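Local coordinates for F420-H2 Dependent Reductase A (Mycobacterium smegmatis str. MC2 155, PDB 3H96), which belongs to a family of mycobacterial F420H2-dependent reductases linked to aflatoxin degradation, and probably couples coenzyme F420 redox chemistry to quinones, at residues Pro59-Val64 with Val137-Arg142; Ser73-Tyr78 with Gly131-Pro136. All coordinates share one frame; numbering follows the deposited sequence.

Contact 1 (Pro59-Val64 with Val137-Arg142); sequences PGTIYV and VLALTR
Leu140 O accepts two hydrogen bonds, from Ile62 N (3.0 Å) and from a water whose O lies 2.8 Å away, with a CA-H...O contact from Thr61 beside them. The same water donates to Gly60 O, which also takes the N-H of Arg142, so it tethers two carbonyls where the chain enters strand 61-65 and strand 137-142 nears its end. Gly60, with its positive phi of 89°, suits this turn because it has no side chain to strike the preceding carbonyl. Further on, Leu140 N reaches Ile62 O almost along the C=O axis (2.8 Å), and Val64 and Leu138 exchange two more N-H to O bonds. This is antiparallel pairing inside the split-barrel sheet of the FMN-binding clan, with strand 137-142 lying between 61-65 and 94-103. On one face Val64 CG1 meets Leu140 CD1 at 3.6 Å, the branched side chains crossing at about a right angle, while Ile62 CG1 rests on Leu140 CB. On the other, the small Ala139 lets the Tyr63 ring lie close, Tyr63 CE1 to Ala139 CB 3.7 Å, in an oblique approach. Beside them Thr61 and Thr141 bring their OG1 atoms to a weak 3.3 Å contact; Thr61 OG1 is also hydrogen-bonded to Asp58.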
loop_
_atom_site.group_PDB
_atom_site.type_symbol
_atom_site.label_atom_id
_atom_site.label_comp_id
_atom_site.label_asym_id
_atom_site.label_seq_id
_atom_site.Cartn_x
_atom_site.Cartn_y
_atom_site.Cartn_z
ATOM N N PRO A 59 -9.941 -13.330 -4.333
ATOM C CA PRO A 59 -8.789 -13.407 -5.234
ATOM C C PRO A 59 -8.808 -12.157 -6.104
ATOM O O PRO A 59 -9.873 -11.704 -6.527
ATOM C CB PRO A 59 -9.065 -14.663 -6.078
ATOM C CG PRO A 59 -10.033 -15.501 -5.198
ATOM C CD PRO A 59 -10.863 -14.479 -4.468
ATOM N N GLY A 60 -7.650 -11.597 -6.385
ATOM C CA GLY A 60 -7.641 -10.347 -7.181
ATOM C C GLY A 60 -7.736 -9.049 -6.367
ATOM O O GLY A 60 -7.418 -7.979 -6.914
ATOM N N THR A 61 -8.049 -9.134 -5.071
ATOM C CA THR A 61 -8.033 -7.914 -4.154
ATOM C C THR A 61 -6.806 -7.904 -3.245
ATOM O O THR A 61 -6.484 -8.934 -2.701
ATOM C CB THR A 61 -9.357 -7.820 -3.324
ATOM O OG1 THR A 61 -10.434 -7.616 -4.234
ATOM C CG2 THR A 61 -9.389 -6.605 -2.361
ATOM N N ILE A 62 -6.096 -6.758 -3.102
ATOM C CA ILE A 62 -4.981 -6.646 -2.145
ATOM C C ILE A 62 -5.312 -5.422 -1.306
ATOM O O ILE A 62 -6.075 -4.553 -1.735
ATOM C CB ILE A 62 -3.555 -6.557 -2.833
ATOM C CG1 ILE A 62 -3.393 -5.307 -3.717
ATOM C CG2 ILE A 62 -3.264 -7.883 -3.685
ATOM C CD1 ILE A 62 -1.895 -5.033 -4.213
ATOM N N TYR A 63 -4.752 -5.364 -0.107
ATOM C CA TYR A 63 -4.928 -4.239 0.801
ATOM C C TYR A 63 -3.627 -3.514 0.980
ATOM O O TYR A 63 -2.609 -4.173 1.185
ATOM C CB TYR A 63 -5.384 -4.780 2.168
ATOM C CG TYR A 63 -6.713 -5.401 2.084
ATOM C CD1 TYR A 63 -7.829 -4.621 1.789
ATOM C CD2 TYR A 63 -6.883 -6.776 2.261
ATOM C CE1 TYR A 63 -9.095 -5.188 1.721
ATOM C CE2 TYR A 63 -8.123 -7.340 2.170
ATOM C CZ TYR A 63 -9.222 -6.545 1.902
ATOM O OH TYR A 63 -10.487 -7.102 1.859
ATOM N N VAL A 64 -3.626 -2.163 0.871
ATOM C CA VAL A 64 -2.404 -1.413 1.176
ATOM C C VAL A 64 -2.680 -0.505 2.381
ATOM O O VAL A 64 -3.843 -0.259 2.721
ATOM C CB VAL A 64 -1.859 -0.614 -0.014
ATOM C CG1 VAL A 64 -1.426 -1.610 -1.208
ATOM C CG2 VAL A 64 -2.946 0.237 -0.596
ATOM N N VAL A 137 -6.682 2.091 5.392
ATOM C CA VAL A 137 -6.448 0.882 4.580
ATOM C C VAL A 137 -7.230 1.002 3.273
ATOM O O VAL A 137 -8.434 1.277 3.302
ATOM C CB VAL A 137 -6.872 -0.369 5.397
ATOM C CG1 VAL A 137 -6.796 -1.704 4.579
ATOM C CG2 VAL A 137 -5.970 -0.493 6.594
ATOM N N LEU A 138 -6.572 0.767 2.131
ATOM C CA LEU A 138 -7.264 0.764 0.864
ATOM C C LEU A 138 -7.265 -0.664 0.261
ATOM O O LEU A 138 -6.273 -1.385 0.383
ATOM C CB LEU A 138 -6.542 1.696 -0.132
ATOM C CG LEU A 138 -6.374 3.165 0.247
ATOM C CD1 LEU A 138 -5.715 3.865 -0.944
ATOM C CD2 LEU A 138 -7.725 3.826 0.454
ATOM N N ALA A 139 -8.366 -1.005 -0.409
ATOM C CA ALA A 139 -8.510 -2.205 -1.180
ATOM C C ALA A 139 -8.254 -1.895 -2.674
ATOM O O ALA A 139 -8.945 -1.062 -3.283
ATOM C CB ALA A 139 -9.913 -2.780 -0.961
ATOM N N LEU A 140 -7.269 -2.574 -3.261
ATOM C CA LEU A 140 -6.969 -2.479 -4.658
ATOM C C LEU A 140 -7.493 -3.738 -5.379
ATOM O O LEU A 140 -6.963 -4.843 -5.222
ATOM C CB LEU A 140 -5.465 -2.264 -4.818
ATOM C CG LEU A 140 -4.915 -1.154 -3.913
ATOM C CD1 LEU A 140 -3.372 -0.998 -4.169
ATOM C CD2 LEU A 140 -5.669 0.238 -4.200
ATOM N N THR A 141 -8.539 -3.564 -6.186
ATOM C CA THR A 141 -9.222 -4.708 -6.766
ATOM C C THR A 141 -8.964 -4.787 -8.269
ATOM O O THR A 141 -9.287 -3.837 -8.996
ATOM C CB THR A 141 -10.717 -4.630 -6.569
ATOM O OG1 THR A 141 -10.996 -4.498 -5.176
ATOM C CG2 THR A 141 -11.357 -5.902 -7.117
ATOM N N ARG A 142 -8.426 -5.930 -8.699
ATOM C CA ARG A 142 -8.061 -6.115 -10.089
ATOM C C ARG A 142 -9.266 -5.948 -10.998
ATOM O O ARG A 142 -10.309 -6.518 -10.782
ATOM C CB ARG A 142 -7.416 -7.482 -10.344
ATOM C CG ARG A 142 -6.821 -7.593 -11.769
ATOM C CD ARG A 142 -6.043 -8.890 -11.873
ATOM N NE ARG A 142 -5.369 -8.935 -13.141
ATOM C CZ ARG A 142 -4.258 -9.597 -13.356
ATOM N NH1 ARG A 142 -3.710 -10.341 -12.395
ATOM N NH2 ARG A 142 -3.742 -9.560 -14.560
HETATM O O HOH W 1 -5.237 -6.404 -6.707
#

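Contact 2 (Ser73-Tyr78 with Gly131-Pro136); sequences SNPAWY and GIRTIP
Arg133 NH1 donates to Asn74 OD1 at 3.0 Å with an N-H...O angle of 150°, approaching from above the plane of the amide rather than along a lone pair. Amide and guanidinium stand 90° apart. Ser73 O lies over the centre of one face of the guanidinium, 3.4 Å from Arg133 CZ, a contact without a hydrogen bond; its partial negative charge would be expected to suit the delocalised cation. Pro136 meets the same amide, the two side chains crossing obliquely, with Pro136 CD 3.1 Å from Asn74 OD1, and then lies against Tyr78. Its CG is 3.8 Å from the Tyr78 ring centroid and 15° off the normal, a CH-pi contact over the face, while Pro136 CB packs 3.4 Å from Tyr78 CE1. A compact, conformationally restricted proline ring offers its C-H groups to the tyrosine face.

A second shell fixes these groups. Arg133 leaves the backbone with CG in the crowded position between N and the carbonyl carbon, then runs extended to NE, carrying its NH groups to the carbonyls of Ala66, Ser67 and Ala71; an arginine can bind so many acceptors at once because its donors fan out in a plane. Tyr79 OH holds Asn74 ND2, leaving OD1 turned to the arginine, and Glu102 takes the hydroxyl of Tyr78. Pro136 is further anchored through a backbone bond with Ala66. An arginine gathering backbone carbonyls beside a proline-tyrosine CH-pi contact thus packs the connection before strand 137-142, the last of the split barrel, against both the loop before helix 76-84 and that helix's first turn.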
loop_
_atom_site.group_PDB
_atom_site.type_symbol
_atom_site.label_atom_id
_atom_site.label_comp_id
_atom_site.label_asym_id
_atom_site.label_seq_id
_atom_site.Cartn_x
_atom_site.Cartn_y
_atom_site.Cartn_z
ATOM N N SER A 73 0.973 12.670 9.356
ATOM C CA SER A 73 0.082 12.891 8.214
ATOM C C SER A 73 -0.060 11.629 7.331
ATOM O O SER A 73 0.839 10.826 7.288
ATOM C CB SER A 73 0.611 14.048 7.371
ATOM O OG SER A 73 0.142 15.271 7.940
ATOM N N ASN A 74 -1.201 11.478 6.648
ATOM C CA ASN A 74 -1.298 10.525 5.547
ATOM C C ASN A 74 -0.337 10.830 4.395
ATOM O O ASN A 74 -0.060 12.015 4.090
ATOM C CB ASN A 74 -2.688 10.523 4.991
ATOM C CG ASN A 74 -3.677 10.013 5.976
ATOM O OD1 ASN A 74 -3.440 9.006 6.668
ATOM N ND2 ASN A 74 -4.812 10.696 6.058
ATOM N N PRO A 75 0.162 9.771 3.747
ATOM C CA PRO A 75 1.029 9.949 2.552
ATOM C C PRO A 75 0.288 10.497 1.329
ATOM O O PRO A 75 -0.927 10.287 1.178
ATOM C CB PRO A 75 1.583 8.535 2.296
ATOM C CG PRO A 75 0.467 7.597 2.824
ATOM C CD PRO A 75 -0.163 8.360 4.025
ATOM N N ALA A 76 1.006 11.197 0.441
ATOM C CA ALA A 76 0.390 11.774 -0.701
ATOM C C ALA A 76 -0.281 10.684 -1.539
ATOM O O ALA A 76 -1.357 10.929 -2.076
ATOM C CB ALA A 76 1.415 12.579 -1.612
ATOM N N TRP A 77 0.334 9.510 -1.695
ATOM C CA TRP A 77 -0.318 8.478 -2.552
ATOM C C TRP A 77 -1.776 8.091 -2.147
ATOM O O TRP A 77 -2.634 7.782 -2.983
ATOM C CB TRP A 77 0.568 7.259 -2.729
ATOM C CG TRP A 77 0.852 6.445 -1.495
ATOM C CD1 TRP A 77 2.013 6.489 -0.729
ATOM C CD2 TRP A 77 0.002 5.475 -0.891
ATOM N NE1 TRP A 77 1.911 5.568 0.316
ATOM C CE2 TRP A 77 0.685 4.960 0.239
ATOM C CE3 TRP A 77 -1.283 4.988 -1.182
ATOM C CZ2 TRP A 77 0.156 3.966 1.027
ATOM C CZ3 TRP A 77 -1.826 4.041 -0.371
ATOM C CH2 TRP A 77 -1.105 3.511 0.723
ATOM N N TYR A 78 -2.063 8.177 -0.851
ATOM C CA TYR A 78 -3.363 7.852 -0.304
ATOM C C TYR A 78 -4.413 8.750 -0.956
ATOM O O TYR A 78 -5.380 8.237 -1.525
ATOM C CB TYR A 78 -3.355 7.966 1.237
ATOM C CG TYR A 78 -4.759 8.075 1.815
ATOM C CD1 TYR A 78 -5.611 6.977 1.847
ATOM C CD2 TYR A 78 -5.248 9.304 2.301
ATOM C CE1 TYR A 78 -6.922 7.104 2.295
ATOM C CE2 TYR A 78 -6.576 9.434 2.767
ATOM C CZ TYR A 78 -7.386 8.331 2.768
ATOM O OH TYR A 78 -8.663 8.418 3.232
ATOM N N GLY A 131 -4.771 9.148 18.360
ATOM C CA GLY A 131 -5.267 10.441 18.751
ATOM C C GLY A 131 -4.925 11.483 17.699
ATOM O O GLY A 131 -5.353 12.609 17.820
ATOM N N ILE A 132 -4.200 11.082 16.643
ATOM C CA ILE A 132 -3.801 12.003 15.566
ATOM C C ILE A 132 -4.470 11.628 14.246
ATOM O O ILE A 132 -5.206 12.432 13.619
ATOM C CB ILE A 132 -2.239 12.049 15.443
ATOM C CG1 ILE A 132 -1.614 12.463 16.799
ATOM C CG2 ILE A 132 -1.764 12.971 14.259
ATOM C CD1 ILE A 132 -0.036 12.364 16.863
ATOM N N ARG A 133 -4.259 10.394 13.821
ATOM C CA ARG A 133 -4.962 9.925 12.683
ATOM C C ARG A 133 -5.146 8.399 12.757
ATOM O O ARG A 133 -4.370 7.705 13.453
ATOM C CB ARG A 133 -4.261 10.347 11.371
ATOM C CG ARG A 133 -3.027 9.617 11.054
ATOM C CD ARG A 133 -2.337 10.018 9.693
ATOM N NE ARG A 133 -1.007 9.447 9.819
ATOM C CZ ARG A 133 -0.542 8.364 9.164
ATOM N NH1 ARG A 133 -1.248 7.751 8.242
ATOM N NH2 ARG A 133 0.683 7.912 9.425
ATOM N N THR A 134 -6.198 7.907 12.081
ATOM C CA THR A 134 -6.386 6.463 11.879
ATOM C C THR A 134 -5.744 6.149 10.539
ATOM O O THR A 134 -6.024 6.847 9.539
ATOM C CB THR A 134 -7.869 6.166 11.770
ATOM O OG1 THR A 134 -8.420 6.356 13.078
ATOM C CG2 THR A 134 -8.168 4.647 11.337
ATOM N N ILE A 135 -4.853 5.146 10.530
ATOM C CA ILE A 135 -4.043 4.750 9.333
ATOM C C ILE A 135 -5.009 4.157 8.325
ATOM O O ILE A 135 -5.696 3.146 8.630
ATOM C CB ILE A 135 -2.867 3.820 9.756
ATOM C CG1 ILE A 135 -1.847 4.702 10.508
ATOM C CG2 ILE A 135 -2.087 3.235 8.559
ATOM C CD1 ILE A 135 -0.741 3.883 11.226
ATOM N N PRO A 136 -5.098 4.806 7.138
ATOM C CA PRO A 136 -6.062 4.281 6.184
ATOM C C PRO A 136 -5.670 2.925 5.607
ATOM O O PRO A 136 -4.465 2.614 5.380
ATOM C CB PRO A 136 -6.123 5.346 5.081
ATOM C CG PRO A 136 -5.644 6.682 5.790
ATOM C CD PRO A 136 -4.656 6.191 6.837
#

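After helix 8-18 and three strands, the chain enters strand 61-65, whose partner in contact 1 arrives only at the end, as strand 137-142; this pairing closes a loop of 72 intervening residues. Within that loop, soon after the strand, come Ser73-Tyr78 and helix 76-84, then two strands and two helices before Gly131-Pro136 returns to them. Contact 2 thus closes a smaller loop, wholly enclosed by the larger one, and the two do not cross. Pro136 runs straight into Val137, so the inner junction passes directly into the outer strand pair. Leu138 joins them physically: its CD2 lies 3.8 Å from Tyr78 CE1 and its CD1 against Trp77, tying the sheet to helix 76-84.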